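Local coordinates for UPF0033 domain-containing protein (Desulfitobacterium hafniense, PDB 3HZ7) that is of unknown function but, as a SirA-like member of the TusA family, probably carries or transfers sulfur through its N-terminal domain, at residues I4-Q9 against V32-D37; I40-L45 against I66-V71. One frame throughout, in Å; residues are numbered along the deposited sequence.

Interaction 1 of 2, residues I4-Q9 against V32-D37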
loop_
_atom_site.group_PDB
_atom_site.type_symbol
_atom_site.label_atom_id
_atom_site.label_comp_id
_atom_site.label_asym_id
_atom_site.label_seq_id
_atom_site.Cartn_x
_atom_site.Cartn_y
_atom_site.Cartn_z
ATOM N N ILE A 4 -2.513 0.911 6.927
ATOM C CA ILE A 4 -1.241 0.685 7.546
ATOM C C ILE A 4 -0.495 2.021 7.665
ATOM O O ILE A 4 -0.218 2.635 6.654
ATOM C CB ILE A 4 -0.382 -0.265 6.694
ATOM C CG1 ILE A 4 -1.157 -1.626 6.573
ATOM C CG2 ILE A 4 1.144 -0.358 7.350
ATOM C CD1 ILE A 4 -0.434 -2.836 6.030
ATOM N N ASP A 5 -0.191 2.469 8.878
ATOM C CA ASP A 5 0.592 3.720 8.999
ATOM C C ASP A 5 2.045 3.262 9.054
ATOM O O ASP A 5 2.473 2.611 10.009
ATOM C CB ASP A 5 0.277 4.464 10.298
ATOM C CG ASP A 5 1.152 5.723 10.491
ATOM O OD1 ASP A 5 2.221 5.857 9.850
ATOM O OD2 ASP A 5 0.746 6.564 11.303
ATOM N N ALA A 6 2.778 3.552 7.993
ATOM C CA ALA A 6 4.174 3.184 7.885
ATOM C C ALA A 6 5.025 4.457 7.780
ATOM O O ALA A 6 6.128 4.429 7.199
ATOM C CB ALA A 6 4.366 2.367 6.671
ATOM N N LEU A 7 4.536 5.560 8.324
ATOM C CA LEU A 7 5.293 6.816 8.242
ATOM C C LEU A 7 6.529 6.676 9.112
ATOM O O LEU A 7 6.466 6.108 10.201
ATOM C CB LEU A 7 4.437 7.995 8.714
ATOM C CG LEU A 7 3.218 8.286 7.817
ATOM C CD1 LEU A 7 2.300 9.238 8.556
ATOM C CD2 LEU A 7 3.641 8.851 6.472
ATOM N N GLY A 8 7.667 7.147 8.620
ATOM C CA GLY A 8 8.879 7.030 9.409
ATOM C C GLY A 8 9.604 5.711 9.196
ATOM O O GLY A 8 10.748 5.586 9.619
ATOM N N GLN A 9 8.957 4.735 8.546
ATOM C CA GLN A 9 9.584 3.437 8.315
ATOM C C GLN A 9 10.336 3.424 7.003
ATOM O O GLN A 9 9.874 3.983 6.003
ATOM C CB GLN A 9 8.524 2.311 8.357
ATOM C CG GLN A 9 7.958 2.049 9.755
ATOM C CD GLN A 9 8.940 1.271 10.666
ATOM O OE1 GLN A 9 8.753 1.159 11.904
ATOM N NE2 GLN A 9 9.991 0.736 10.053
ATOM N N VAL A 32 -6.195 -2.296 0.890
ATOM C CA VAL A 32 -5.150 -2.020 1.865
ATOM C C VAL A 32 -4.602 -0.653 1.519
ATOM O O VAL A 32 -4.095 -0.424 0.401
ATOM C CB VAL A 32 -3.988 -3.101 1.849
ATOM C CG1 VAL A 32 -2.867 -2.709 2.882
ATOM C CG2 VAL A 32 -4.568 -4.557 2.173
ATOM N N THR A 33 -4.716 0.290 2.429
ATOM C CA THR A 33 -4.135 1.621 2.161
ATOM C C THR A 33 -2.904 1.696 3.052
ATOM O O THR A 33 -2.912 1.155 4.184
ATOM C CB THR A 33 -5.032 2.772 2.503
ATOM O OG1 THR A 33 -5.962 2.357 3.463
ATOM C CG2 THR A 33 -5.801 3.156 1.372
ATOM N N VAL A 34 -1.865 2.355 2.535
ATOM C CA VAL A 34 -0.613 2.492 3.265
ATOM C C VAL A 34 -0.160 3.940 3.298
ATOM O O VAL A 34 -0.101 4.591 2.252
ATOM C CB VAL A 34 0.502 1.683 2.566
ATOM C CG1 VAL A 34 1.761 1.526 3.531
ATOM C CG2 VAL A 34 -0.064 0.369 2.046
ATOM N N LEU A 35 0.160 4.440 4.472
ATOM C CA LEU A 35 0.695 5.798 4.574
ATOM C C LEU A 35 2.258 5.769 4.547
ATOM O O LEU A 35 2.911 5.089 5.406
ATOM C CB LEU A 35 0.200 6.464 5.858
ATOM C CG LEU A 35 -1.315 6.431 6.114
ATOM C CD1 LEU A 35 -1.649 7.137 7.482
ATOM C CD2 LEU A 35 -2.028 7.172 4.959
ATOM N N VAL A 36 2.851 6.421 3.544
ATOM C CA VAL A 36 4.333 6.526 3.451
ATOM C C VAL A 36 4.784 7.987 3.297
ATOM O O VAL A 36 3.995 8.888 2.979
ATOM C CB VAL A 36 4.973 5.628 2.348
ATOM C CG1 VAL A 36 4.732 4.180 2.721
ATOM C CG2 VAL A 36 4.394 5.954 0.880
ATOM N N ASP A 37 6.047 8.242 3.641
ATOM C CA ASP A 37 6.559 9.602 3.583
ATOM C C ASP A 37 7.598 9.853 2.496
ATOM O O ASP A 37 8.404 10.760 2.641
ATOM C CB ASP A 37 7.133 9.992 4.944
ATOM C CG ASP A 37 8.334 9.122 5.357
ATOM O OD1 ASP A 37 9.054 8.591 4.482
ATOM O OD2 ASP A 37 8.565 8.994 6.587
HETATM O O HOH W 1 7.117 5.759 4.995
#
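Segments 4-9 and 32-37 run in nearly the same direction, 13° apart end to end, and pair as parallel strands at Ile4-Val34 and Asp5-Leu35, the ladder starting with Ile4 N donating to Thr33 O at 2.8 Å. The carbonyl of Ile4 then accepts Leu35 N almost along its C=O axis, and Ala6 N closes the ladder on Leu35 O with a more bent bond (140° at the hydrogen). On the helix-covered side, where beta-branched Ile4, Val32 and Val34 are buried, Ile4, with CG1 beside its backbone N, sends CD1 obliquely to within 4.0 Å of Val32 CG1, and the small methyl of Ala6 fits close to the strand, its CB 3.3 Å from Leu35 O. On the other side Leu7 crosses Leu35 at a slant, CG against CB, while Leu7 CD2 drops onto the Val36 peptide.

Past Ala6 the chain leaves the ladder. Asp5 begins an Asx turn, OD1 taking Leu7 N at 2.8 Å nearly along its C-O axis, and a type II turn follows from Ala6 to Gln9. Gly8 fills the position where a positive phi would press a CB against the preceding carbonyl. Its N donates to Asp37 OD2 at 2.9 Å from above the carboxylate plane. Asp37 holds CG in the crowded position between backbone N and carbonyl carbon (chi1 63°), which carries the carboxylate across to the turn. A water bridges Ala6 O and Asp37 N, linking the two segments where backbone pairing has ended.

Helix 13-23 packs on Ile4, Val32 and Val36, so strand 2-5, this helix and strand 31-36 form the beta-alpha-beta crossover of the TusA-like fold, with the turn leading from the first strand toward the modified Cys11.

Interaction 2 of 2, residues I40-L45 against I66-V71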
loop_
_atom_site.group_PDB
_atom_site.type_symbol
_atom_site.label_atom_id
_atom_site.label_comp_id
_atom_site.label_asym_id
_atom_site.label_seq_id
_atom_site.Cartn_x
_atom_site.Cartn_y
_atom_site.Cartn_z
ATOM N N ILE A 40 9.712 7.097 -3.209
ATOM C CA ILE A 40 10.360 5.840 -3.463
ATOM C C ILE A 40 9.506 4.703 -2.904
ATOM O O ILE A 40 9.312 3.680 -3.548
ATOM C CB ILE A 40 11.767 5.818 -2.793
ATOM C CG1 ILE A 40 12.664 6.903 -3.428
ATOM C CG2 ILE A 40 12.400 4.428 -2.973
ATOM C CD1 ILE A 40 13.131 6.530 -4.831
ATOM N N SER A 41 8.989 4.891 -1.708
ATOM C CA SER A 41 8.154 3.851 -1.102
ATOM C C SER A 41 6.889 3.648 -1.925
ATOM O O SER A 41 6.464 2.492 -2.181
ATOM C CB SER A 41 7.784 4.234 0.337
ATOM O OG SER A 41 8.938 4.221 1.160
ATOM N N ARG A 42 6.307 4.773 -2.372
ATOM C CA ARG A 42 5.077 4.733 -3.167
ATOM C C ARG A 42 5.340 3.895 -4.416
ATOM O O ARG A 42 4.570 2.969 -4.777
ATOM C CB ARG A 42 4.654 6.180 -3.496
ATOM C CG ARG A 42 3.320 6.296 -4.239
ATOM C CD ARG A 42 3.529 6.233 -5.773
ATOM N NE ARG A 42 4.460 7.302 -6.107
ATOM C CZ ARG A 42 5.022 7.510 -7.292
ATOM N NH1 ARG A 42 5.865 8.527 -7.429
ATOM N NH2 ARG A 42 4.740 6.730 -8.322
ATOM N N GLN A 43 6.467 4.177 -5.070
ATOM C CA GLN A 43 6.833 3.420 -6.257
ATOM C C GLN A 43 6.978 1.947 -5.960
ATOM O O GLN A 43 6.536 1.076 -6.728
ATOM C CB GLN A 43 8.182 3.916 -6.815
ATOM C CG GLN A 43 8.229 5.387 -7.162
ATOM C CD GLN A 43 9.637 5.827 -7.501
ATOM O OE1 GLN A 43 10.333 5.150 -8.236
ATOM N NE2 GLN A 43 10.055 6.961 -6.964
ATOM N N ASN A 44 7.647 1.649 -4.859
ATOM C CA ASN A 44 7.837 0.251 -4.495
ATOM C C ASN A 44 6.487 -0.423 -4.237
ATOM O O ASN A 44 6.243 -1.546 -4.678
ATOM C CB ASN A 44 8.772 0.145 -3.272
ATOM C CG ASN A 44 10.190 0.468 -3.646
ATOM O OD1 ASN A 44 10.536 0.400 -4.830
ATOM N ND2 ASN A 44 11.026 0.817 -2.661
ATOM N N LEU A 45 5.617 0.292 -3.539
ATOM C CA LEU A 45 4.267 -0.233 -3.275
ATOM C C LEU A 45 3.499 -0.480 -4.572
ATOM O O LEU A 45 2.833 -1.510 -4.676
ATOM C CB LEU A 45 3.500 0.726 -2.341
ATOM C CG LEU A 45 3.917 0.685 -0.861
ATOM C CD1 LEU A 45 3.395 1.972 -0.162
ATOM C CD2 LEU A 45 3.362 -0.584 -0.190
ATOM N N ILE A 66 2.041 10.397 1.880
ATOM C CA ILE A 66 1.561 9.795 0.665
ATOM C C ILE A 66 0.666 8.576 1.022
ATOM O O ILE A 66 1.065 7.658 1.790
ATOM C CB ILE A 66 2.709 9.388 -0.232
ATOM C CG1 ILE A 66 3.569 10.636 -0.560
ATOM C CG2 ILE A 66 2.161 8.774 -1.474
ATOM C CD1 ILE A 66 4.904 10.338 -1.140
ATOM N N GLU A 67 -0.565 8.571 0.505
ATOM C CA GLU A 67 -1.430 7.435 0.765
ATOM C C GLU A 67 -1.531 6.613 -0.489
ATOM O O GLU A 67 -1.892 7.126 -1.535
ATOM C CB GLU A 67 -2.807 7.899 1.237
ATOM C CG GLU A 67 -3.666 6.738 1.661
ATOM C CD GLU A 67 -4.841 7.123 2.557
ATOM O OE1 GLU A 67 -4.851 8.223 3.132
ATOM O OE2 GLU A 67 -5.755 6.299 2.709
ATOM N N VAL A 68 -1.149 5.333 -0.400
ATOM C CA VAL A 68 -1.208 4.424 -1.536
ATOM C C VAL A 68 -2.326 3.426 -1.200
ATOM O O VAL A 68 -2.290 2.725 -0.174
ATOM C CB VAL A 68 0.166 3.670 -1.720
ATOM C CG1 VAL A 68 0.170 2.796 -2.950
ATOM C CG2 VAL A 68 1.302 4.706 -1.805
ATOM N N THR A 69 -3.306 3.341 -2.069
ATOM C CA THR A 69 -4.429 2.437 -1.843
ATOM C C THR A 69 -4.353 1.250 -2.801
ATOM O O THR A 69 -4.226 1.431 -4.034
ATOM C CB THR A 69 -5.730 3.226 -1.999
ATOM O OG1 THR A 69 -5.684 4.322 -1.077
ATOM C CG2 THR A 69 -6.964 2.339 -1.716
ATOM N N ILE A 70 -4.386 0.033 -2.246
ATOM C CA ILE A 70 -4.289 -1.148 -3.081
ATOM C C ILE A 70 -5.537 -1.962 -2.930
ATOM O O ILE A 70 -5.952 -2.291 -1.806
ATOM C CB ILE A 70 -3.032 -2.030 -2.708
ATOM C CG1 ILE A 70 -1.797 -1.135 -2.717
ATOM C CG2 ILE A 70 -2.963 -3.276 -3.632
ATOM C CD1 ILE A 70 -0.396 -1.797 -2.299
ATOM N N VAL A 71 -6.110 -2.333 -4.076
ATOM C CA VAL A 71 -7.347 -3.086 -4.097
ATOM C C VAL A 71 -7.166 -4.497 -4.642
ATOM O O VAL A 71 -6.572 -4.686 -5.705
ATOM C CB VAL A 71 -8.444 -2.373 -4.974
ATOM C CG1 VAL A 71 -9.706 -3.195 -4.951
ATOM C CG2 VAL A 71 -8.728 -0.980 -4.453
#
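Arg42 and Leu45, one helical turn apart, both pack on Val68: its CG2 touches each of them, its CG1 the leucine alone. Arg42 CG lies anti to the backbone N (chi1 -176°), which lays the first part of the chain against the strand: CG meets Val68 CG2 at 3.5 Å, the closest approach here, with the two side chains crossing at about a right angle. The same CG also touches Ile66 CG2 at 3.9 Å, obliquely. Bends at chi2 and chi3 then turn the guanidinium off the strand, where Gln43 CG sits over the centre of one face. An arginine suits this border because its methylenes pack on the apolar strand while its charge bonds elsewhere, in a salt bridge to Asp39 and a cation-pi contact with Tyr58.

Leu45 has CG beside its backbone N (chi1 -75°) and comes at Val68 obliquely: CD1 lies 3.8 Å from Val68 CG2, and CB rests near CG1. Branched Val68, broad but short, thus offers a separate methyl to each part of the leucine. Farther along, Ile70 CD1 approaches Leu45 O at 4.0 Å, and Leu45 CD2 more loosely.

The axes of segments 40-45 and 66-71 are almost parallel, 3° apart, and come within 9.2 Å. Helix 13-23 adds Val15 and Ala18 against Leu45 and Leu22 against Ile70, while strand 66-71 pairs with strands 31-36 and 55-60 on its two edges.

Overall arrangement
Strand 31-36 joins the two contacts: interaction 1 pairs one of its edges with strand 2-5, while its other edge bonds to strand 66-71 of interaction 2, probably through Ile70 N to Val32 O and Ile66 N to Val36 O, both 2.7 Å. The centres of the two interactions lie about 8 Å apart. Helix 39-52 follows strand 31-36 and reaches back over the same sheet, so Leu45 touches Val34 and Val36 as well as the residues of interaction 2. Both contacts thus build one two-layer alpha-beta sandwich. Cys11, modified as S-mercaptocysteine, comes just after segment 4-9, consistent with a role in sulfur handling.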